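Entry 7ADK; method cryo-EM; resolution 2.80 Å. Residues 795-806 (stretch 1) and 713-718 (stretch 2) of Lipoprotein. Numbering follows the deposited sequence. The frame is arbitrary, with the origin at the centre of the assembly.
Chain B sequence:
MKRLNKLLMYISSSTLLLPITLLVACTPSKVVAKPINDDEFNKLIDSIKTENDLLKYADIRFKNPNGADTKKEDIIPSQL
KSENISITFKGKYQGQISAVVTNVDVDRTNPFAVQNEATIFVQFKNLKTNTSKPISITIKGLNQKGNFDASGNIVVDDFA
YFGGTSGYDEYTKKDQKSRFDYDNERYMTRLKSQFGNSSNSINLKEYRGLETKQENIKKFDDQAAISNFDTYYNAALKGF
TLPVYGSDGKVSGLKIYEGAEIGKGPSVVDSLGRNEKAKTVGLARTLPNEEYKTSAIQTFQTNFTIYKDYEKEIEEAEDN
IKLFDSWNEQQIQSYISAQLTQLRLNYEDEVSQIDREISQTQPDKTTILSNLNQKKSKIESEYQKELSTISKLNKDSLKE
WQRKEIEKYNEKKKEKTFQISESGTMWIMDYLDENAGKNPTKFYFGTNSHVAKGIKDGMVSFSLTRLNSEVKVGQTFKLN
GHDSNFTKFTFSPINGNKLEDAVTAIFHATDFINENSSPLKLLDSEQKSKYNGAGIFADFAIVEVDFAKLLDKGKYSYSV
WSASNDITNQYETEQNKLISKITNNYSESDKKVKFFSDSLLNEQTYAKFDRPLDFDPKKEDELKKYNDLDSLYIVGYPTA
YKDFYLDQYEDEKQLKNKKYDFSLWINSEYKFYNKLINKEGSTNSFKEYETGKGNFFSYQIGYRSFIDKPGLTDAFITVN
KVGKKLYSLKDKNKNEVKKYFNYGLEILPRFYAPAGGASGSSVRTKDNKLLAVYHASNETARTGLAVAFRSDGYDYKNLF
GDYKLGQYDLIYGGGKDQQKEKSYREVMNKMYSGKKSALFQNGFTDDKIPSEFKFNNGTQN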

ATOM      1  N   ASP B 795     -43.065  -5.495  16.202  1.00 80.65           N
ATOM      2  CA  ASP B 795     -44.342  -6.126  15.889  1.00 80.65           C
ATOM      3  C   ASP B 795     -44.861  -5.617  14.541  1.00 80.65           C
ATOM      4  O   ASP B 795     -44.976  -4.410  14.332  1.00 80.65           O
ATOM      5  CB  ASP B 795     -45.310  -5.855  17.047  1.00 80.65           C
ATOM      6  CG  ASP B 795     -46.645  -6.595  16.949  1.00 80.65           C
ATOM      7  OD1 ASP B 795     -47.055  -7.011  15.847  1.00 80.65           O
ATOM      8  OD2 ASP B 795     -47.293  -6.766  17.998  1.00 80.65           O
ATOM      9  N   TYR B 796     -45.188  -6.533  13.637  1.00 77.78           N
ATOM     10  CA  TYR B 796     -45.670  -6.260  12.286  1.00 77.78           C
ATOM     11  C   TYR B 796     -47.204  -6.258  12.129  1.00 77.78           C
ATOM     12  O   TYR B 796     -47.696  -6.259  11.004  1.00 77.78           O
ATOM     13  CB  TYR B 796     -45.011  -7.255  11.331  1.00 77.78           C
ATOM     14  CG  TYR B 796     -43.499  -7.221  11.326  1.00 77.78           C
ATOM     15  CD1 TYR B 796     -42.834  -6.156  10.701  1.00 77.78           C
ATOM     16  CD2 TYR B 796     -42.757  -8.276  11.890  1.00 77.78           C
ATOM     17  CE1 TYR B 796     -41.436  -6.169  10.594  1.00 77.78           C
ATOM     18  CE2 TYR B 796     -41.356  -8.282  11.796  1.00 77.78           C
ATOM     19  CZ  TYR B 796     -40.694  -7.245  11.112  1.00 77.78           C
ATOM     20  OH  TYR B 796     -39.356  -7.275  10.894  1.00 77.78           O
ATOM     21  N   LYS B 797     -47.983  -6.294  13.215  1.00 83.35           N
ATOM     22  CA  LYS B 797     -49.455  -6.171  13.197  1.00 83.35           C
ATOM     23  C   LYS B 797     -50.116  -7.198  12.266  1.00 83.35           C
ATOM     24  O   LYS B 797     -51.008  -6.888  11.487  1.00 83.35           O
ATOM     25  CB  LYS B 797     -49.879  -4.710  12.938  1.00 83.35           C
ATOM     26  CG  LYS B 797     -49.546  -3.738  14.083  1.00 83.35           C
ATOM     27  CD  LYS B 797     -48.118  -3.201  14.054  1.00 83.35           C
ATOM     28  CE  LYS B 797     -47.829  -2.284  15.246  1.00 83.35           C
ATOM     29  NZ  LYS B 797     -46.410  -1.868  15.258  1.00 83.35           N
ATOM     30  N   ASN B 798     -49.623  -8.434  12.328  1.00 83.07           N
ATOM     31  CA  ASN B 798     -49.993  -9.586  11.499  1.00 83.07           C
ATOM     32  C   ASN B 798     -49.705  -9.489   9.981  1.00 83.07           C
ATOM     33  O   ASN B 798     -50.160 -10.350   9.225  1.00 83.07           O
ATOM     34  CB  ASN B 798     -51.413 -10.082  11.841  1.00 83.07           C
ATOM     35  CG  ASN B 798     -51.579 -10.460  13.297  1.00 83.07           C
ATOM     36  OD1 ASN B 798     -52.218  -9.776  14.071  1.00 83.07           O
ATOM     37  ND2 ASN B 798     -50.992 -11.543  13.728  1.00 83.07           N
ATOM     38  N   LEU B 799     -48.936  -8.509   9.502  1.00 80.91           N
ATOM     39  CA  LEU B 799     -48.567  -8.382   8.085  1.00 80.91           C
ATOM     40  C   LEU B 799     -47.858  -9.640   7.554  1.00 80.91           C
ATOM     41  O   LEU B 799     -48.132 -10.121   6.454  1.00 80.91           O
ATOM     42  CB  LEU B 799     -47.649  -7.157   7.955  1.00 80.91           C
ATOM     43  CG  LEU B 799     -47.232  -6.801   6.524  1.00 80.91           C
ATOM     44  CD1 LEU B 799     -48.384  -6.186   5.766  1.00 80.91           C
ATOM     45  CD2 LEU B 799     -46.101  -5.786   6.565  1.00 80.91           C
ATOM     46  N   PHE B 800     -46.968 -10.173   8.392  1.00 76.69           N
ATOM     47  CA  PHE B 800     -46.195 -11.394   8.191  1.00 76.69           C
ATOM     48  C   PHE B 800     -46.816 -12.587   8.953  1.00 76.69           C
ATOM     49  O   PHE B 800     -46.111 -13.484   9.403  1.00 76.69           O
ATOM     50  CB  PHE B 800     -44.733 -11.101   8.579  1.00 76.69           C
ATOM     51  CG  PHE B 800     -43.983 -10.136   7.671  1.00 76.69           C
ATOM     52  CD1 PHE B 800     -43.621  -8.859   8.131  1.00 76.69           C
ATOM     53  CD2 PHE B 800     -43.654 -10.502   6.354  1.00 76.69           C
ATOM     54  CE1 PHE B 800     -42.954  -7.951   7.294  1.00 76.69           C
ATOM     55  CE2 PHE B 800     -42.989  -9.599   5.509  1.00 76.69           C
ATOM     56  CZ  PHE B 800     -42.649  -8.322   5.972  1.00 76.69           C
ATOM     57  N   GLY B 801     -48.137 -12.603   9.154  1.00 78.92           N
ATOM     58  CA  GLY B 801     -48.840 -13.691   9.827  1.00 78.92           C
ATOM     59  C   GLY B 801     -48.564 -13.726  11.322  1.00 78.92           C
ATOM     60  O   GLY B 801     -48.803 -12.745  12.020  1.00 78.92           O
ATOM     61  N   ASP B 802     -48.066 -14.850  11.835  1.00 79.59           N
ATOM     62  CA  ASP B 802     -47.671 -15.004  13.249  1.00 79.59           C
ATOM     63  C   ASP B 802     -46.231 -14.502  13.540  1.00 79.59           C
ATOM     64  O   ASP B 802     -45.753 -14.568  14.675  1.00 79.59           O
ATOM     65  CB  ASP B 802     -47.856 -16.473  13.665  1.00 79.59           C
ATOM     66  CG  ASP B 802     -47.816 -16.711  15.180  1.00 79.59           C
ATOM     67  OD1 ASP B 802     -48.306 -15.856  15.951  1.00 79.59           O
ATOM     68  OD2 ASP B 802     -47.345 -17.788  15.611  1.00 79.59           O
ATOM     69  N   TYR B 803     -45.512 -13.994  12.536  1.00 73.73           N
ATOM     70  CA  TYR B 803     -44.113 -13.564  12.645  1.00 73.73           C
ATOM     71  C   TYR B 803     -43.914 -12.213  13.354  1.00 73.73           C
ATOM     72  O   TYR B 803     -44.683 -11.267  13.197  1.00 73.73           O
ATOM     73  CB  TYR B 803     -43.488 -13.514  11.258  1.00 73.73           C
ATOM     74  CG  TYR B 803     -42.027 -13.120  11.254  1.00 73.73           C
ATOM     75  CD1 TYR B 803     -41.066 -14.041  11.695  1.00 73.73           C
ATOM     76  CD2 TYR B 803     -41.641 -11.816  10.866  1.00 73.73           C
ATOM     77  CE1 TYR B 803     -39.722 -13.652  11.794  1.00 73.73           C
ATOM     78  CE2 TYR B 803     -40.297 -11.437  10.952  1.00 73.73           C
ATOM     79  CZ  TYR B 803     -39.340 -12.344  11.441  1.00 73.73           C
ATOM     80  OH  TYR B 803     -38.050 -11.968  11.582  1.00 73.73           O
ATOM     81  N   LYS B 804     -42.790 -12.102  14.067  1.00 73.47           N
ATOM     82  CA  LYS B 804     -42.304 -10.934  14.805  1.00 73.47           C
ATOM     83  C   LYS B 804     -40.770 -10.920  14.804  1.00 73.47           C
ATOM     84  O   LYS B 804     -40.162 -11.976  14.708  1.00 73.47           O
ATOM     85  CB  LYS B 804     -42.919 -10.936  16.212  1.00 73.47           C
ATOM     86  CG  LYS B 804     -42.789 -12.242  17.025  1.00 73.47           C
ATOM     87  CD  LYS B 804     -43.876 -12.336  18.104  1.00 73.47           C
ATOM     88  CE  LYS B 804     -45.250 -12.687  17.501  1.00 73.47           C
ATOM     89  NZ  LYS B 804     -46.376 -12.361  18.400  1.00 73.47           N
ATOM     90  N   LEU B 805     -40.139  -9.749  14.927  1.00 67.51           N
ATOM     91  CA  LEU B 805     -38.666  -9.650  14.919  1.00 67.51           C
ATOM     92  C   LEU B 805     -38.032 -10.392  16.111  1.00 67.51           C
ATOM     93  O   LEU B 805     -36.911 -10.876  16.009  1.00 67.51           O
ATOM     94  CB  LEU B 805     -38.229  -8.173  14.840  1.00 67.51           C
ATOM     95  CG  LEU B 805     -36.750  -7.871  15.182  1.00 67.51           C
ATOM     96  CD1 LEU B 805     -35.765  -8.500  14.211  1.00 67.51           C
ATOM     97  CD2 LEU B 805     -36.496  -6.379  15.164  1.00 67.51           C
ATOM     98  N   GLY B 806     -38.738 -10.524  17.229  1.00 66.39           N
ATOM     99  CA  GLY B 806     -38.251 -11.185  18.433  1.00 66.39           C
ATOM    100  C   GLY B 806     -37.399 -10.283  19.317  1.00 66.39           C
ATOM    101  O   GLY B 806     -36.460  -9.633  18.860  1.00 66.39           O
TER
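Stretch 2, residues 713-718: TDAFIT

Two tyrosine hydroxyls of stretch 1 converge on a single carboxylate oxygen of stretch 2: Tyr-796 OH donates to Asp-714 OD2 at 2.6 Å, and Tyr-803 OH donates to the same Asp-714 OD2 at 2.7 Å. The oxygen lies at the edge of both rings, near their planes, as expected for an acceptor reached through a phenolic hydroxyl. Asp-714 ends the strand portion of stretch 2 and occupies the N-cap position of the weakly bonded helix that follows, where Asp-714 OD1 accepts a weak capping bond from Phe-716 N (3.4 Å). Its side chain, with chi1 in the t well, bonds both to the start of the helix and to stretch 1.

Stretch 1 has no regular helix or strand. It folds through three turns, type I' from Tyr-796 to Leu-799, type I from Asn-798 to Gly-801 and type II' from Phe-800 to Tyr-803; its contacts with stretch 2 are made by side chains. The closest CA atoms across the contact, those of Leu-805 and Asp-714, are still 6.7 Å apart, and no backbone hydrogen bond links the two stretches.

Three residues further on, Ile-717 places its CD1 in the corner formed by two aromatic rings. Its CD1 lies over a face of each, 4.3 Å from the centroid of the Phe-800 ring and 4.0 Å from that of Tyr-803, in CH-pi geometry. Apolar packing adds Ile-717 CG2 to Phe-800 CZ at 3.7 Å and Ile-717 CG1 to Tyr-803 CE2 at 3.4 Å. Tyr-803 therefore serves both parts of the contact, polar through its hydroxyl and apolar through its ring. The CA-to-CB bond of Leu-805 points sideways relative to stretch 2, yet its CD1 comes within 3.5 Å of Asp-714 CG. The contact buries 303 Å², both sides summed.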

ATOM      1  N   THR B 713     -32.350  -3.276   9.523  1.00 63.92           N
ATOM      2  CA  THR B 713     -32.955  -4.444   8.879  1.00 63.92           C
ATOM      3  C   THR B 713     -33.339  -5.561   9.840  1.00 63.92           C
ATOM      4  O   THR B 713     -32.851  -5.640  10.959  1.00 63.92           O
ATOM      5  CB  THR B 713     -32.121  -4.932   7.686  1.00 63.92           C
ATOM      6  OG1 THR B 713     -32.934  -5.750   6.890  1.00 63.92           O
ATOM      7  CG2 THR B 713     -30.878  -5.747   7.993  1.00 63.92           C
ATOM      8  N   ASP B 714     -34.241  -6.429   9.401  1.00 65.46           N
ATOM      9  CA  ASP B 714     -34.516  -7.714  10.041  1.00 65.46           C
ATOM     10  C   ASP B 714     -33.999  -8.779   9.075  1.00 65.46           C
ATOM     11  O   ASP B 714     -34.431  -8.862   7.923  1.00 65.46           O
ATOM     12  CB  ASP B 714     -36.021  -7.830  10.345  1.00 65.46           C
ATOM     13  CG  ASP B 714     -36.525  -9.196  10.845  1.00 65.46           C
ATOM     14  OD1 ASP B 714     -35.773 -10.188  10.847  1.00 65.46           O
ATOM     15  OD2 ASP B 714     -37.730  -9.280  11.206  1.00 65.46           O
ATOM     16  N   ALA B 715     -33.000  -9.537   9.521  1.00 68.17           N
ATOM     17  CA  ALA B 715     -32.244 -10.418   8.658  1.00 68.17           C
ATOM     18  C   ALA B 715     -33.095 -11.524   8.040  1.00 68.17           C
ATOM     19  O   ALA B 715     -32.919 -11.806   6.865  1.00 68.17           O
ATOM     20  CB  ALA B 715     -31.101 -11.027   9.443  1.00 68.17           C
ATOM     21  N   PHE B 716     -34.034 -12.151   8.749  1.00 74.17           N
ATOM     22  CA  PHE B 716     -34.733 -13.292   8.160  1.00 74.17           C
ATOM     23  C   PHE B 716     -35.683 -12.874   7.036  1.00 74.17           C
ATOM     24  O   PHE B 716     -35.691 -13.509   5.982  1.00 74.17           O
ATOM     25  CB  PHE B 716     -35.385 -14.153   9.234  1.00 74.17           C
ATOM     26  CG  PHE B 716     -35.971 -15.425   8.664  1.00 74.17           C
ATOM     27  CD1 PHE B 716     -35.137 -16.518   8.390  1.00 74.17           C
ATOM     28  CD2 PHE B 716     -37.330 -15.481   8.329  1.00 74.17           C
ATOM     29  CE1 PHE B 716     -35.654 -17.661   7.757  1.00 74.17           C
ATOM     30  CE2 PHE B 716     -37.848 -16.631   7.698  1.00 74.17           C
ATOM     31  CZ  PHE B 716     -37.006 -17.711   7.395  1.00 74.17           C
ATOM     32  N   ILE B 717     -36.389 -11.753   7.177  1.00 70.70           N
ATOM     33  CA  ILE B 717     -37.271 -11.218   6.123  1.00 70.70           C
ATOM     34  C   ILE B 717     -36.497 -10.669   4.903  1.00 70.70           C
ATOM     35  O   ILE B 717     -37.115 -10.423   3.872  1.00 70.70           O
ATOM     36  CB  ILE B 717     -38.254 -10.184   6.739  1.00 70.70           C
ATOM     37  CG1 ILE B 717     -39.107 -10.798   7.867  1.00 70.70           C
ATOM     38  CG2 ILE B 717     -39.185  -9.503   5.723  1.00 70.70           C
ATOM     39  CD1 ILE B 717     -40.044 -11.930   7.445  1.00 70.70           C
ATOM     40  N   THR B 718     -35.167 -10.533   4.970  1.00 70.57           N
ATOM     41  CA  THR B 718     -34.399  -9.718   4.012  1.00 70.57           C
ATOM     42  C   THR B 718     -33.144 -10.411   3.453  1.00 70.57           C
ATOM     43  O   THR B 718     -32.857 -10.329   2.264  1.00 70.57           O
ATOM     44  CB  THR B 718     -33.999  -8.391   4.682  1.00 70.57           C
ATOM     45  OG1 THR B 718     -35.056  -7.842   5.428  1.00 70.57           O
ATOM     46  CG2 THR B 718     -33.558  -7.378   3.698  1.00 70.57           C
TER